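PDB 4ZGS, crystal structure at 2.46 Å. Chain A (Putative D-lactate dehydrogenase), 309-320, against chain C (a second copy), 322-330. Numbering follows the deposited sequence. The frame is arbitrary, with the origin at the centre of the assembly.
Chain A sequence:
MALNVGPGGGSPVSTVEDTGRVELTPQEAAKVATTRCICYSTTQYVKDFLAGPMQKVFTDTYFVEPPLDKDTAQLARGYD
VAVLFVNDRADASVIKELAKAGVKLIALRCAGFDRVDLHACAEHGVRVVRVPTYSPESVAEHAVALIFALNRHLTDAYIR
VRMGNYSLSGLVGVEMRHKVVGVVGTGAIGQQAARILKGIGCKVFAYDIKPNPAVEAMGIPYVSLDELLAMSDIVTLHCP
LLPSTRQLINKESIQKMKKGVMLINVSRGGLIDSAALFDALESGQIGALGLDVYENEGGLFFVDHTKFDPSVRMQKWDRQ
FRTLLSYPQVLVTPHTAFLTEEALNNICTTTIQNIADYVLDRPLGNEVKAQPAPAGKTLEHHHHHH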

# COMPACT_ATOMS: atom_id res chain seq x y z
N ASP A 309 -1.04 -17.74 7.95
CA ASP A 309 -2.36 -17.34 8.40
C ASP A 309 -2.24 -16.39 9.59
O ASP A 309 -1.42 -16.62 10.48
N PRO A 310 -3.10 -15.36 9.64
CA PRO A 310 -3.05 -14.35 10.71
C PRO A 310 -3.08 -14.99 12.10
O PRO A 310 -2.48 -14.49 13.05
N SER A 311 -3.78 -16.10 12.23
CA SER A 311 -3.83 -16.78 13.51
C SER A 311 -2.46 -17.34 13.91
O SER A 311 -2.15 -17.44 15.10
N VAL A 312 -1.66 -17.75 12.94
CA VAL A 312 -0.30 -18.21 13.25
C VAL A 312 0.56 -16.98 13.52
O VAL A 312 1.39 -16.96 14.42
N ARG A 313 0.32 -15.91 12.76
CA ARG A 313 1.04 -14.67 12.98
C ARG A 313 0.78 -14.12 14.40
O ARG A 313 1.68 -13.50 14.98
N MET A 314 -0.40 -14.37 14.97
CA MET A 314 -0.69 -13.85 16.31
C MET A 314 0.20 -14.44 17.39
O MET A 314 0.28 -13.89 18.48
N GLN A 315 0.88 -15.56 17.10
CA GLN A 315 1.66 -16.25 18.13
C GLN A 315 2.91 -15.46 18.53
O GLN A 315 3.21 -15.31 19.71
N LYS A 316 3.65 -14.99 17.53
CA LYS A 316 4.83 -14.15 17.76
C LYS A 316 4.57 -12.65 17.61
O LYS A 316 5.52 -11.89 17.46
N TRP A 317 3.31 -12.23 17.55
CA TRP A 317 3.00 -10.83 17.26
C TRP A 317 3.70 -9.84 18.20
O TRP A 317 3.62 -9.96 19.42
N ASP A 318 4.41 -8.87 17.63
CA ASP A 318 5.11 -7.86 18.43
C ASP A 318 4.25 -6.61 18.39
O ASP A 318 4.17 -5.94 17.38
N ARG A 319 3.55 -6.33 19.47
CA ARG A 319 2.56 -5.28 19.40
C ARG A 319 3.26 -3.94 19.32
O ARG A 319 2.83 -3.05 18.58
N GLN A 320 4.33 -3.78 20.09
CA GLN A 320 4.99 -2.48 20.10
C GLN A 320 5.74 -2.17 18.80
O GLN A 320 5.67 -1.03 18.34
N ARG C 322 -4.59 3.57 15.97
CA ARG C 322 -3.51 3.30 15.00
C ARG C 322 -2.89 1.91 15.17
O ARG C 322 -2.51 1.26 14.18
N THR C 323 -2.79 1.44 16.42
CA THR C 323 -2.32 0.08 16.70
C THR C 323 -3.28 -0.90 16.07
O THR C 323 -2.88 -1.85 15.38
N LEU C 324 -4.57 -0.64 16.30
CA LEU C 324 -5.65 -1.50 15.84
C LEU C 324 -5.61 -1.75 14.33
O LEU C 324 -5.79 -2.89 13.89
N LEU C 325 -5.30 -0.71 13.55
CA LEU C 325 -5.17 -0.82 12.09
C LEU C 325 -4.02 -1.73 11.71
O LEU C 325 -3.94 -2.20 10.58
N SER C 326 -3.15 -2.01 12.68
CA SER C 326 -1.96 -2.80 12.40
C SER C 326 -2.21 -4.29 12.15
O SER C 326 -1.38 -4.96 11.51
N TYR C 327 -3.32 -4.82 12.66
CA TYR C 327 -3.55 -6.26 12.54
C TYR C 327 -4.07 -6.64 11.16
O TYR C 327 -4.86 -5.92 10.58
N PRO C 328 -3.58 -7.76 10.62
CA PRO C 328 -4.00 -8.20 9.29
C PRO C 328 -5.47 -8.67 9.27
O PRO C 328 -6.12 -8.62 8.23
N GLN C 329 -5.98 -9.13 10.42
CA GLN C 329 -7.36 -9.63 10.45
C GLN C 329 -8.36 -8.52 10.88
O GLN C 329 -9.50 -8.82 11.20
N VAL C 330 -7.90 -7.27 10.94
CA VAL C 330 -8.77 -6.12 11.23
C VAL C 330 -9.07 -5.34 9.97
O VAL C 330 -8.20 -5.16 9.14

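Side-chain packing between chain A 309-320 and chain C 322-330 of putative D-lactate dehydrogenase, a largely apolar contact burying 453 Å² in all. Pro310(A), Arg313(A) and Trp317(A) point their CA-to-CB bonds toward chain C; Thr323(C), Ser326(C), Pro328(C) and Gln329(C) answer from the other side. Trp317(A), with chi1 t (-171°) and chi2 -103°, lays its indole against Tyr327(C), whose m rotamer (chi1 -65°, chi2 82°) brings the end of the phenol nearer chain A although its CA-to-CB bond runs sideways. The five-membered ring of Trp317(A) and the Tyr327(C) ring are near parallel (21°), but their centroids, 4.5 Å apart, are slid so that the rings barely overlap; NE1 of Trp317(A) lies 3.3 Å from CE2 of Tyr327(C). The far end of the indole reaches the two consecutive turns of chain C: CH2 of Trp317(A) is 3.5 Å from the backbone O of Ser326(C), at the ring edge, and 3.8 Å from CD of Pro328(C). Met314(A) also starts sideways, but chi1 m (-75°) and chi2 m (-50°) bring its sulfur inward to the edge of the Tyr327(C) ring, with SD 3.9 Å from CD2. SD of Met314(A) also accepts a weak hydrogen bond from NE2 of Gln329(C) (3.4 Å, 167°), which that glutamine reaches with chi1 p and chi2 m. Pro328(C) is shared: its CG meets CB of Pro310(A) at 4.0 Å, and its CB lies 3.7 Å from NH1 of Arg313(A), over one face of the guanidinium. Arg319(A), t at chi1 and chi2, sets its CG 4.0 Å from CG2 of Thr323(C), so aliphatic carbon meets methyl. Behind the contact, Ser311(A), chi1 p, points away, and Asp309(A) caps the helix, its OD2 accepting from the backbone N of Ser311(A) at 2.7 Å.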

# COMPACT_ATOMS: atom_id res chain seq x y z
CB ASP A 309 -3.18 -18.56 8.80
CG ASP A 309 -4.56 -18.18 9.26
OD1 ASP A 309 -5.46 -18.10 8.38
OD2 ASP A 309 -4.75 -17.92 10.47
CB PRO A 310 -4.30 -13.50 10.44
CG PRO A 310 -4.55 -13.64 8.96
CD PRO A 310 -4.16 -15.07 8.64
CB SER A 311 -4.86 -17.91 13.49
OG SER A 311 -4.48 -18.92 12.57
CB VAL A 312 0.29 -19.16 12.15
CG1 VAL A 312 1.76 -19.54 12.43
CG2 VAL A 312 -0.58 -20.44 12.00
CB ARG A 313 0.66 -13.62 11.93
CG ARG A 313 1.03 -13.98 10.48
CD ARG A 313 0.50 -12.91 9.50
NE ARG A 313 1.15 -11.61 9.69
CZ ARG A 313 0.99 -10.55 8.90
NH1 ARG A 313 0.21 -10.63 7.82
NH2 ARG A 313 1.65 -9.42 9.16
CB MET A 314 -2.14 -14.09 16.71
CG MET A 314 -3.17 -13.19 16.05
SD MET A 314 -2.72 -11.46 16.17
CE MET A 314 -2.14 -11.19 14.49
CB GLN A 315 2.07 -17.65 17.65
CG GLN A 315 0.94 -18.63 17.47
CD GLN A 315 1.39 -19.89 16.75
OE1 GLN A 315 2.57 -20.06 16.44
NE2 GLN A 315 0.45 -20.78 16.48
CB LYS A 316 6.01 -14.54 16.86
CG LYS A 316 6.72 -15.84 17.31
CD LYS A 316 7.98 -16.13 16.48
CE LYS A 316 7.73 -16.33 14.99
NZ LYS A 316 9.01 -16.65 14.27
CB TRP A 317 1.50 -10.61 17.33
CG TRP A 317 1.06 -9.30 16.85
CD1 TRP A 317 0.69 -8.23 17.61
CD2 TRP A 317 0.90 -8.92 15.49
NE1 TRP A 317 0.33 -7.19 16.79
CE2 TRP A 317 0.46 -7.58 15.48
CE3 TRP A 317 1.12 -9.57 14.27
CZ2 TRP A 317 0.20 -6.89 14.31
CZ3 TRP A 317 0.88 -8.88 13.11
CH2 TRP A 317 0.42 -7.54 13.13
CB ASP A 318 6.50 -7.60 17.86
CG ASP A 318 7.36 -6.72 18.76
OD1 ASP A 318 6.84 -5.79 19.42
OD2 ASP A 318 8.58 -6.94 18.80
CB ARG A 319 1.58 -5.32 20.58
CG ARG A 319 0.48 -4.27 20.42
CD ARG A 319 -0.32 -4.13 21.71
NE ARG A 319 -0.91 -5.40 22.10
CZ ARG A 319 -1.54 -5.60 23.25
NH1 ARG A 319 -1.65 -4.59 24.11
NH2 ARG A 319 -2.03 -6.79 23.54
CB GLN A 320 5.87 -2.35 21.34
CG GLN A 320 7.32 -2.65 21.21
CD GLN A 320 8.09 -2.12 22.41
OE1 GLN A 320 7.61 -1.22 23.10
NE2 GLN A 320 9.24 -2.72 22.71
CB ARG C 322 -2.44 4.39 15.10
CG ARG C 322 -2.98 5.82 14.81
CD ARG C 322 -3.57 5.94 13.41
NE ARG C 322 -2.55 5.72 12.39
CZ ARG C 322 -2.79 5.59 11.09
NH1 ARG C 322 -4.03 5.70 10.63
NH2 ARG C 322 -1.79 5.37 10.25
CB THR C 323 -2.26 -0.24 18.22
OG1 THR C 323 -1.28 0.56 18.87
CG2 THR C 323 -1.92 -1.72 18.47
CB LEU C 324 -6.99 -0.89 16.27
CG LEU C 324 -8.25 -1.69 15.95
CD1 LEU C 324 -8.13 -3.12 16.42
CD2 LEU C 324 -9.38 -1.06 16.70
CB LEU C 325 -4.92 0.56 11.47
CG LEU C 325 -6.01 1.56 11.84
CD1 LEU C 325 -5.72 2.98 11.31
CD2 LEU C 325 -7.38 1.06 11.45
CB SER C 326 -0.98 -2.66 13.55
OG SER C 326 0.24 -3.25 13.17
CB TYR C 327 -4.52 -6.76 13.61
CG TYR C 327 -3.98 -6.63 15.02
CD1 TYR C 327 -4.06 -5.42 15.68
CD2 TYR C 327 -3.39 -7.70 15.67
CE1 TYR C 327 -3.59 -5.29 16.96
CE2 TYR C 327 -2.90 -7.57 16.97
CZ TYR C 327 -3.01 -6.36 17.61
OH TYR C 327 -2.54 -6.16 18.90
CB PRO C 328 -3.05 -9.37 8.98
CG PRO C 328 -2.66 -9.89 10.33
CD PRO C 328 -2.62 -8.68 11.25
CB GLN C 329 -7.50 -10.89 11.32
CG GLN C 329 -7.41 -10.74 12.83
CD GLN C 329 -5.99 -10.56 13.37
OE1 GLN C 329 -5.18 -9.79 12.82
NE2 GLN C 329 -5.69 -11.27 14.45
CB VAL C 330 -8.14 -5.19 12.26
CG1 VAL C 330 -8.77 -3.81 12.21
CG2 VAL C 330 -8.23 -5.82 13.67